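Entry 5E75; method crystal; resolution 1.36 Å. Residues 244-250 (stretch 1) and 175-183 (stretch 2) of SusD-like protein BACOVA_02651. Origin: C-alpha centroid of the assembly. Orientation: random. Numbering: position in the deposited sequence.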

ATOM      1  N   SER A 244      -6.296  -7.010 -10.175  1.00  9.81           N
ATOM      2  CA  SER A 244      -6.212  -5.595  -9.840  1.00 10.02           C
ATOM      3  C   SER A 244      -7.620  -5.039  -9.620  1.00 10.52           C
ATOM      4  O   SER A 244      -8.332  -4.696 -10.589  1.00 11.75           O
ATOM      5  CB  SER A 244      -5.523  -4.841 -10.980  1.00  9.08           C
ATOM      6  OG  SER A 244      -5.240  -3.497 -10.627  1.00 10.42           O
ATOM      7  N   LEU A 245      -8.047  -4.939  -8.366  1.00  9.30           N
ATOM      8  CA  LEU A 245      -9.381  -4.425  -8.058  1.00  8.64           C
ATOM      9  C   LEU A 245      -9.412  -2.899  -8.108  1.00  8.80           C
ATOM     10  O   LEU A 245     -10.392  -2.308  -8.564  1.00  9.67           O
ATOM     11  CB  LEU A 245      -9.853  -4.940  -6.694  1.00  9.83           C
ATOM     12  CG  LEU A 245     -10.174  -6.441  -6.645  1.00 12.47           C
ATOM     13  CD1 LEU A 245     -10.414  -6.923  -5.242  1.00 12.01           C
ATOM     14  CD2 LEU A 245     -11.400  -6.719  -7.485  1.00 17.45           C
ATOM     15  N   LEU A 246      -8.337  -2.254  -7.668  1.00  9.34           N
ATOM     16  CA  LEU A 246      -8.257  -0.802  -7.685  1.00  8.13           C
ATOM     17  C   LEU A 246      -6.788  -0.408  -7.744  1.00  9.82           C
ATOM     18  O   LEU A 246      -5.960  -0.935  -6.990  1.00  9.37           O
ATOM     19  CB  LEU A 246      -8.917  -0.214  -6.435  1.00 11.38           C
ATOM     20  CG  LEU A 246      -9.175   1.289  -6.441  1.00  9.99           C
ATOM     21  CD1 LEU A 246     -10.135   1.673  -7.572  1.00 13.80           C
ATOM     22  CD2 LEU A 246      -9.714   1.764  -5.107  1.00 11.37           C
ATOM     23  N   ALA A 247      -6.455   0.527  -8.623  1.00  8.37           N
ATOM     24  CA  ALA A 247      -5.081   0.986  -8.775  1.00  8.54           C
ATOM     25  C   ALA A 247      -5.074   2.399  -9.309  1.00  8.63           C
ATOM     26  O   ALA A 247      -5.978   2.803 -10.061  1.00  9.33           O
ATOM     27  CB  ALA A 247      -4.308   0.078  -9.705  1.00  9.49           C
ATOM     28  N   MET A 248      -4.027   3.135  -8.945  1.00  9.02           N
ATOM     29  CA  MET A 248      -3.745   4.420  -9.563  1.00  8.24           C
ATOM     30  C   MET A 248      -3.283   4.179 -10.995  1.00  8.52           C
ATOM     31  O   MET A 248      -2.423   3.345 -11.272  1.00 10.69           O
ATOM     32  CB  MET A 248      -2.667   5.176  -8.782  1.00  9.68           C
ATOM     33  CG  MET A 248      -2.984   5.312  -7.309  1.00 10.53           C
ATOM     34  SD  MET A 248      -1.628   6.007  -6.345  1.00 10.81           S
ATOM     35  CE  MET A 248      -2.056   5.432  -4.688  1.00  9.58           C
ATOM     36  N   GLN A 249      -3.888   4.937 -11.899  1.00  9.68           N
ATOM     37  CA  GLN A 249      -3.813   4.705 -13.334  1.00  9.47           C
ATOM     38  C   GLN A 249      -2.892   5.734 -13.990  1.00 11.60           C
ATOM     39  O   GLN A 249      -3.334   6.772 -14.485  1.00 12.77           O
ATOM     40  CB  GLN A 249      -5.211   4.803 -13.941  1.00  9.72           C
ATOM     41  CG  GLN A 249      -6.188   3.805 -13.360  1.00 10.65           C
ATOM     42  CD  GLN A 249      -5.851   2.379 -13.744  1.00 12.60           C
ATOM     43  OE1 GLN A 249      -5.471   2.091 -14.879  1.00 12.89           O
ATOM     44  NE2 GLN A 249      -6.002   1.473 -12.794  1.00 10.69           N
ATOM     45  N   TRP A 250      -1.604   5.439 -14.003  1.00 11.48           N
ATOM     46  CA  TRP A 250      -0.632   6.412 -14.482  1.00 11.68           C
ATOM     47  C   TRP A 250      -0.580   6.480 -16.012  1.00 17.98           C
ATOM     48  O   TRP A 250      -0.896   5.512 -16.705  1.00 18.27           O
ATOM     49  CB  TRP A 250       0.740   6.138 -13.856  1.00 12.77           C
ATOM     50  CG  TRP A 250       0.672   6.160 -12.362  1.00 11.06           C
ATOM     51  CD1 TRP A 250       0.921   5.123 -11.515  1.00 10.27           C
ATOM     52  CD2 TRP A 250       0.308   7.271 -11.532  1.00 10.35           C
ATOM     53  NE1 TRP A 250       0.743   5.510 -10.219  1.00 11.12           N
ATOM     54  CE2 TRP A 250       0.358   6.821 -10.190  1.00 10.25           C
ATOM     55  CE3 TRP A 250      -0.059   8.596 -11.787  1.00 10.63           C
ATOM     56  CZ2 TRP A 250       0.051   7.648  -9.119  1.00 11.97           C
ATOM     57  CZ3 TRP A 250      -0.359   9.416 -10.722  1.00 11.42           C
ATOM     58  CH2 TRP A 250      -0.301   8.943  -9.402  1.00 10.80           C
TER
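Stretch 2 175-183: KGRATSWAA

Stretch 2 runs as a loop from Lys-175 to Thr-179 and then enters a helix at Ser-180 that continues later in the chain. It lies antiparallel in register to stretch 1: Gly-176 CA is 6.7 Å from Gln-249 CA. Further along, Ala-178 CA is 6.0 Å from Leu-246 CA, and Ala-182 CA is 5.0 Å from Leu-245 CA. No direct hydrogen bond joins the two segments; small apolar contacts and three waters join them, and the two stretches bury 300 Å² between them, both sides summed.

Lys-175 makes no contact and leaves its long side chain exposed, as suits a charged residue. Gly-176 follows with phi/psi of 98/-13, where a CB would be jammed against the preceding carbonyl oxygen; one here would also lie 3.0 Å from Gln-249 OE1, so the turn and the neighbor both favor glycine. Its carbonyl O is 3.4 Å from Gln-249 NE2, but the angle is too poor for a hydrogen bond. Instead, water 1 lies 2.9 Å from Gly-176 O and accepts from Ala-247 N at 3.0 Å, bridging the two backbones, while Gln-249 NE2 is held by a bond of 3.0 Å to Ala-247 O within its own stretch.

Arg-177 extends the chain, with its CA-to-CB bond pointing away and its guanidinium bound elsewhere in the structure. Its backbone still takes part: water 2 lies 3.1 Å from Arg-177 O and 3.0 Å from Leu-245 O. The small methyl of Ala-178 allows close approach, with its CB 3.8 Å from Leu-246 CD1; although the CA-to-CB bond of Leu-246 points sideways, the end of its side chain comes nearer.

Thr-179 is the N-cap. Its OG1 accepts weak bonds from Trp-181 N at 3.2 Å and Ala-182 N at 3.4 Å, amides in the first turn, where the carbonyls of a preceding turn are missing; Ala-182 N also makes a weak bond to Thr-179 O at 3.1 Å. The same OG1 is 2.8 Å from water 3, which donates to Leu-245 O at 2.7 Å, so the cap is also tied to stretch 1. Ser-180, out of reach of stretch 1, begins the helix.

Trp-181 offers its CB to Leu-245 CD2 at 4.2 Å, while its end leads away. Ala-182 points toward stretch 1, and its CB meets Leu-245 O at 3.4 Å, Leu-245 CB at 4.1 Å and Leu-246 CB at 4.4 Å. A single methyl suits this close packing against the corner. Ala-183 then points away.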

ATOM      1  N   LYS A 175     -11.730  -1.223 -18.293  1.00 14.49           N
ATOM      2  CA  LYS A 175     -10.437  -1.578 -17.724  1.00 15.16           C
ATOM      3  C   LYS A 175      -9.783  -0.363 -17.061  1.00 14.55           C
ATOM      4  O   LYS A 175      -9.646   0.683 -17.673  1.00 16.34           O
ATOM      5  CB  LYS A 175      -9.543  -2.151 -18.822  1.00 23.66           C
ATOM      6  CG  LYS A 175      -8.362  -2.916 -18.302  1.00 25.51           C
ATOM      7  CD  LYS A 175      -7.782  -3.875 -19.347  1.00 32.83           C
ATOM      8  CE  LYS A 175      -6.774  -3.195 -20.251  1.00 44.06           C
ATOM      9  NZ  LYS A 175      -5.450  -3.887 -20.194  1.00 48.40           N
ATOM     10  N   GLY A 176      -9.399  -0.516 -15.790  1.00 13.16           N
ATOM     11  CA  GLY A 176      -8.818   0.566 -15.020  1.00 13.85           C
ATOM     12  C   GLY A 176      -9.782   1.290 -14.104  1.00 13.06           C
ATOM     13  O   GLY A 176      -9.355   2.054 -13.246  1.00 14.42           O
ATOM     14  N   ARG A 177     -11.080   1.067 -14.286  1.00 11.55           N
ATOM     15  CA  ARG A 177     -12.087   1.703 -13.451  1.00 12.29           C
ATOM     16  C   ARG A 177     -12.599   0.778 -12.360  1.00 11.37           C
ATOM     17  O   ARG A 177     -12.580  -0.450 -12.498  1.00 14.38           O
ATOM     18  CB  ARG A 177     -13.244   2.181 -14.324  1.00 12.12           C
ATOM     19  CG  ARG A 177     -12.844   3.302 -15.279  1.00 16.03           C
ATOM     20  CD  ARG A 177     -13.737   4.461 -15.152  1.00 28.55           C
ATOM     21  NE  ARG A 177     -13.270   5.579 -15.959  1.00 21.70           N
ATOM     22  CZ  ARG A 177     -13.343   6.852 -15.591  1.00 17.03           C
ATOM     23  NH1 ARG A 177     -13.828   7.198 -14.408  1.00 13.65           N
ATOM     24  NH2 ARG A 177     -12.907   7.784 -16.412  1.00 15.67           N
ATOM     25  N   ALA A 178     -13.080   1.376 -11.278  1.00 12.00           N
ATOM     26  CA  ALA A 178     -13.536   0.616 -10.127  1.00 11.35           C
ATOM     27  C   ALA A 178     -14.845  -0.116 -10.383  1.00 12.11           C
ATOM     28  O   ALA A 178     -15.727   0.368 -11.086  1.00 12.74           O
ATOM     29  CB  ALA A 178     -13.709   1.547  -8.958  1.00 13.01           C
ATOM     30  N   THR A 179     -14.959  -1.292  -9.784  1.00 11.42           N
ATOM     31  CA  THR A 179     -16.204  -2.037  -9.735  1.00 11.03           C
ATOM     32  C   THR A 179     -16.731  -2.110  -8.306  1.00 11.33           C
ATOM     33  O   THR A 179     -16.038  -1.767  -7.343  1.00 11.40           O
ATOM     34  CB  THR A 179     -16.005  -3.473 -10.199  1.00 13.05           C
ATOM     35  OG1 THR A 179     -15.128  -4.146  -9.280  1.00 13.49           O
ATOM     36  CG2 THR A 179     -15.409  -3.523 -11.611  1.00 12.59           C
ATOM     37  N   SER A 180     -17.948  -2.603  -8.150  1.00 10.43           N
ATOM     38  CA  SER A 180     -18.478  -2.823  -6.814  1.00  9.90           C
ATOM     39  C   SER A 180     -17.677  -3.869  -6.030  1.00 10.72           C
ATOM     40  O   SER A 180     -17.670  -3.820  -4.810  1.00 10.79           O
ATOM     41  CB  SER A 180     -19.949  -3.210  -6.859  1.00 13.24           C
ATOM     42  OG  SER A 180     -20.162  -4.288  -7.739  1.00 13.25           O
ATOM     43  N   TRP A 181     -16.981  -4.780  -6.718  1.00 10.85           N
ATOM     44  CA  TRP A 181     -16.113  -5.734  -6.027  1.00 10.18           C
ATOM     45  C   TRP A 181     -14.974  -5.026  -5.302  1.00 10.74           C
ATOM     46  O   TRP A 181     -14.596  -5.431  -4.191  1.00 10.91           O
ATOM     47  CB  TRP A 181     -15.538  -6.774  -6.998  1.00 11.84           C
ATOM     48  CG  TRP A 181     -16.576  -7.514  -7.764  1.00 11.42           C
ATOM     49  CD1 TRP A 181     -16.752  -7.490  -9.116  1.00 14.43           C
ATOM     50  CD2 TRP A 181     -17.582  -8.393  -7.239  1.00 13.29           C
ATOM     51  NE1 TRP A 181     -17.810  -8.287  -9.465  1.00 15.22           N
ATOM     52  CE2 TRP A 181     -18.338  -8.852  -8.338  1.00 13.96           C
ATOM     53  CE3 TRP A 181     -17.916  -8.834  -5.957  1.00 14.82           C
ATOM     54  CZ2 TRP A 181     -19.407  -9.726  -8.190  1.00 13.90           C
ATOM     55  CZ3 TRP A 181     -18.982  -9.716  -5.821  1.00 14.44           C
ATOM     56  CH2 TRP A 181     -19.715 -10.138  -6.932  1.00 13.44           C
ATOM     57  N   ALA A 182     -14.416  -3.988  -5.919  1.00  9.88           N
ATOM     58  CA  ALA A 182     -13.382  -3.201  -5.265  1.00 10.09           C
ATOM     59  C   ALA A 182     -13.929  -2.530  -4.006  1.00 10.08           C
ATOM     60  O   ALA A 182     -13.301  -2.550  -2.953  1.00  9.85           O
ATOM     61  CB  ALA A 182     -12.830  -2.152  -6.218  1.00 11.08           C
ATOM     62  N   ALA A 183     -15.115  -1.932  -4.104  1.00  9.44           N
ATOM     63  CA  ALA A 183     -15.729  -1.276  -2.950  1.00  9.00           C
ATOM     64  C   ALA A 183     -16.008  -2.282  -1.828  1.00  8.66           C
ATOM     65  O   ALA A 183     -15.759  -1.995  -0.666  1.00  9.46           O
ATOM     66  CB  ALA A 183     -17.012  -0.549  -3.351  1.00 10.97           C
TER
HETATM   67  O   HOH W   1      -8.539   0.849 -10.759  1.00 12.36           O
HETATM   68  O   HOH W   2      -9.819  -1.503 -11.407  1.00 19.16           O
HETATM   69  O   HOH W   3     -12.531  -3.344  -9.759  1.00 18.53           O